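Local coordinates for protein probable L,D-transpeptidase 3 (Mycobacterium tuberculosis, PDB 6D4K) that probably works as an L,D-transpeptidase of the cell wall, perhaps attaching proteins to peptidoglycan, and is covalently modified by the beta-lactam faropenem, at residues 128-133 with 245-250. Residues are numbered along the deposited sequence; the frame is centred on the assembly and turned at random.
Sequences FTVSID and EWYYNA
Phe128 and Tyr247 both carry CG trans to the backbone N (chi1 -172° and 173°), and these torsions send their rings into the interface between strand 127-132 and helix 241-250. There they form a T-shaped pair: the rim of Phe128 points at the face of Tyr247, with ring planes at 83° and centroids 5.0 Å apart. Phe128 CE2 sits over the middle of the tyrosine ring, while Phe128 CZ lies 3.7 Å from Tyr247 CZ. Two residues further along the strand, Val130 divides its methyls between two aromatics. Its CG1 meets the edge of the Trp246 indole in the ring plane, 3.7 Å from CZ3, and its CG2 lies 3.8 Å from Tyr247 CD2. Ile132 and Trp246 extend toward each other from opposite directions, with Ile132 CD1 3.7 Å from Trp246 CH2. Val257 touches both Phe128 and Tyr247, and Met158 touches Val130 and Trp246, so strands 256-260 and 157-159 of the same sheet add to this packing. The Tyr247 side chain is about 8 Å from that of His218, the predicted proton donor/acceptor. With no hydrogen bond between residues 128-133 and 245-250, their contact rests on apolar packing and the edge-to-face aromatic pair.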
ATOM      1  N   PHE A 128       1.831  12.055   7.946  1.00 27.03           N
ATOM      2  CA  PHE A 128       1.043  11.091   7.195  1.00 25.21           C
ATOM      3  C   PHE A 128      -0.402  11.513   7.384  1.00 25.59           C
ATOM      4  O   PHE A 128      -0.904  11.511   8.510  1.00 26.85           O
ATOM      5  CB  PHE A 128       1.281   9.676   7.731  1.00 25.04           C
ATOM      6  CG  PHE A 128       0.658   8.583   6.905  1.00 22.04           C
ATOM      7  CD1 PHE A 128       1.108   8.328   5.623  1.00 22.24           C
ATOM      8  CD2 PHE A 128      -0.337   7.774   7.433  1.00 21.30           C
ATOM      9  CE1 PHE A 128       0.563   7.313   4.868  1.00 22.62           C
ATOM     10  CE2 PHE A 128      -0.887   6.746   6.684  1.00 19.90           C
ATOM     11  CZ  PHE A 128      -0.437   6.519   5.396  1.00 20.95           C
ATOM     12  N   THR A 129      -1.059  11.903   6.297  1.00 25.30           N
ATOM     13  CA  THR A 129      -2.408  12.451   6.349  1.00 26.45           C
ATOM     14  C   THR A 129      -3.382  11.406   5.832  1.00 24.07           C
ATOM     15  O   THR A 129      -3.254  10.945   4.694  1.00 23.81           O
ATOM     16  CB  THR A 129      -2.502  13.721   5.505  1.00 28.84           C
ATOM     17  OG1 THR A 129      -1.518  14.668   5.949  1.00 30.37           O
ATOM     18  CG2 THR A 129      -3.900  14.330   5.615  1.00 30.54           C
ATOM     19  N   VAL A 130      -4.361  11.043   6.657  1.00 21.75           N
ATOM     20  CA  VAL A 130      -5.339  10.026   6.296  1.00 22.23           C
ATOM     21  C   VAL A 130      -6.673  10.702   6.035  1.00 20.20           C
ATOM     22  O   VAL A 130      -7.133  11.524   6.836  1.00 22.18           O
ATOM     23  CB  VAL A 130      -5.473   8.944   7.387  1.00 22.82           C
ATOM     24  CG1 VAL A 130      -6.509   7.906   6.980  1.00 23.88           C
ATOM     25  CG2 VAL A 130      -4.138   8.295   7.658  1.00 23.56           C
ATOM     26  N   SER A 131      -7.308  10.334   4.935  1.00 22.08           N
ATOM     27  CA  SER A 131      -8.662  10.771   4.655  1.00 20.94           C
ATOM     28  C   SER A 131      -9.535   9.563   4.352  1.00 19.06           C
ATOM     29  O   SER A 131      -9.069   8.546   3.818  1.00 19.50           O
ATOM     30  CB  SER A 131      -8.714  11.760   3.489  1.00 23.64           C
ATOM     31  OG  SER A 131      -8.189  11.178   2.317  1.00 25.69           O
ATOM     32  N   ILE A 132     -10.808   9.691   4.699  1.00 18.10           N
ATOM     33  CA  ILE A 132     -11.810   8.670   4.449  1.00 16.94           C
ATOM     34  C   ILE A 132     -12.888   9.327   3.593  1.00 18.87           C
ATOM     35  O   ILE A 132     -13.554  10.277   4.035  1.00 19.21           O
ATOM     36  CB  ILE A 132     -12.380   8.093   5.757  1.00 17.94           C
ATOM     37  CG1 ILE A 132     -11.249   7.496   6.605  1.00 20.71           C
ATOM     38  CG2 ILE A 132     -13.424   7.032   5.464  1.00 19.97           C
ATOM     39  CD1 ILE A 132     -11.699   6.913   7.924  1.00 25.11           C
ATOM     40  N   ASP A 133     -13.018   8.865   2.348  1.00 19.21           N
ATOM     41  CA  ASP A 133     -13.937   9.462   1.382  1.00 19.68           C
ATOM     42  C   ASP A 133     -13.735  10.972   1.281  1.00 18.95           C
ATOM     43  O   ASP A 133     -14.694  11.748   1.224  1.00 20.81           O
ATOM     44  CB  ASP A 133     -15.387   9.083   1.683  1.00 20.88           C
ATOM     45  CG  ASP A 133     -15.618   7.578   1.604  1.00 21.52           C
ATOM     46  OD1 ASP A 133     -15.162   6.951   0.626  1.00 21.08           O
ATOM     47  OD2 ASP A 133     -16.250   7.023   2.528  1.00 23.13           O
ATOM     48  N   GLU A 245      -2.413   1.994  14.680  1.00 19.59           N
ATOM     49  CA  GLU A 245      -3.545   1.109  14.931  1.00 19.65           C
ATOM     50  C   GLU A 245      -4.797   1.607  14.227  1.00 18.19           C
ATOM     51  O   GLU A 245      -5.513   0.830  13.582  1.00 19.22           O
ATOM     52  CB  GLU A 245      -3.790   0.982  16.436  1.00 21.23           C
ATOM     53  CG  GLU A 245      -5.079   0.266  16.791  1.00 25.25           C
ATOM     54  CD  GLU A 245      -5.366   0.292  18.275  1.00 32.26           C
ATOM     55  OE1 GLU A 245      -6.057  -0.626  18.755  1.00 34.49           O
ATOM     56  OE2 GLU A 245      -4.902   1.230  18.961  1.00 34.81           O
ATOM     57  N   TRP A 246      -5.059   2.912  14.324  1.00 18.12           N
ATOM     58  CA  TRP A 246      -6.241   3.507  13.713  1.00 18.61           C
ATOM     59  C   TRP A 246      -6.181   3.404  12.193  1.00 17.36           C
ATOM     60  O   TRP A 246      -7.149   2.984  11.552  1.00 18.13           O
ATOM     61  CB  TRP A 246      -6.354   4.964  14.163  1.00 20.43           C
ATOM     62  CG  TRP A 246      -7.627   5.599  13.792  1.00 23.36           C
ATOM     63  CD1 TRP A 246      -8.768   5.650  14.540  1.00 25.80           C
ATOM     64  CD2 TRP A 246      -7.913   6.271  12.571  1.00 25.52           C
ATOM     65  NE1 TRP A 246      -9.742   6.325  13.861  1.00 26.66           N
ATOM     66  CE2 TRP A 246      -9.248   6.711  12.643  1.00 25.64           C
ATOM     67  CE3 TRP A 246      -7.169   6.553  11.421  1.00 25.88           C
ATOM     68  CZ2 TRP A 246      -9.860   7.410  11.605  1.00 29.41           C
ATOM     69  CZ3 TRP A 246      -7.778   7.243  10.391  1.00 28.68           C
ATOM     70  CH2 TRP A 246      -9.108   7.664  10.491  1.00 29.05           C
ATOM     71  N   TYR A 247      -5.039   3.750  11.598  1.00 17.30           N
ATOM     72  CA  TYR A 247      -4.897   3.630  10.147  1.00 16.24           C
ATOM     73  C   TYR A 247      -5.026   2.177   9.690  1.00 15.20           C
ATOM     74  O   TYR A 247      -5.716   1.878   8.713  1.00 16.38           O
ATOM     75  CB  TYR A 247      -3.550   4.207   9.710  1.00 17.32           C
ATOM     76  CG  TYR A 247      -3.273   3.973   8.253  1.00 16.69           C
ATOM     77  CD1 TYR A 247      -2.188   3.204   7.849  1.00 17.32           C
ATOM     78  CD2 TYR A 247      -4.082   4.541   7.276  1.00 17.64           C
ATOM     79  CE1 TYR A 247      -1.917   2.996   6.508  1.00 17.93           C
ATOM     80  CE2 TYR A 247      -3.823   4.333   5.932  1.00 17.61           C
ATOM     81  CZ  TYR A 247      -2.733   3.566   5.553  1.00 16.12           C
ATOM     82  OH  TYR A 247      -2.477   3.350   4.211  1.00 18.20           O
ATOM     83  N   TYR A 248      -4.330   1.265  10.373  1.00 16.09           N
ATOM     84  CA  TYR A 248      -4.409  -0.162  10.065  1.00 15.50           C
ATOM     85  C   TYR A 248      -5.858  -0.641  10.080  1.00 14.56           C
ATOM     86  O   TYR A 248      -6.307  -1.345   9.174  1.00 15.50           O
ATOM     87  CB  TYR A 248      -3.584  -0.935  11.092  1.00 16.45           C
ATOM     88  CG  TYR A 248      -3.560  -2.436  10.932  1.00 16.40           C
ATOM     89  CD1 TYR A 248      -4.591  -3.240  11.428  1.00 16.24           C
ATOM     90  CD2 TYR A 248      -2.464  -3.068  10.348  1.00 16.47           C
ATOM     91  CE1 TYR A 248      -4.548  -4.624  11.313  1.00 17.06           C
ATOM     92  CE2 TYR A 248      -2.409  -4.446  10.236  1.00 17.55           C
ATOM     93  CZ  TYR A 248      -3.456  -5.218  10.706  1.00 18.51           C
ATOM     94  OH  TYR A 248      -3.395  -6.591  10.594  1.00 18.48           O
ATOM     95  N   ASN A 249      -6.603  -0.268  11.116  1.00 15.09           N
ATOM     96  CA  ASN A 249      -7.983  -0.723  11.229  1.00 16.52           C
ATOM     97  C   ASN A 249      -8.884  -0.097  10.173  1.00 16.98           C
ATOM     98  O   ASN A 249      -9.910  -0.693   9.823  1.00 19.62           O
ATOM     99  CB  ASN A 249      -8.524  -0.441  12.634  1.00 18.70           C
ATOM    100  CG  ASN A 249      -7.934  -1.360  13.689  1.00 22.54           C
ATOM    101  OD1 ASN A 249      -7.471  -2.468  13.393  1.00 24.36           O
ATOM    102  ND2 ASN A 249      -7.979  -0.917  14.936  1.00 25.15           N
ATOM    103  N   ALA A 250      -8.526   1.089   9.662  1.00 15.97           N
ATOM    104  CA  ALA A 250      -9.353   1.765   8.668  1.00 15.95           C
ATOM    105  C   ALA A 250      -9.074   1.300   7.244  1.00 15.23           C
ATOM    106  O   ALA A 250      -9.996   1.282   6.421  1.00 17.99           O
ATOM    107  CB  ALA A 250      -9.134   3.270   8.766  1.00 17.98           C
TER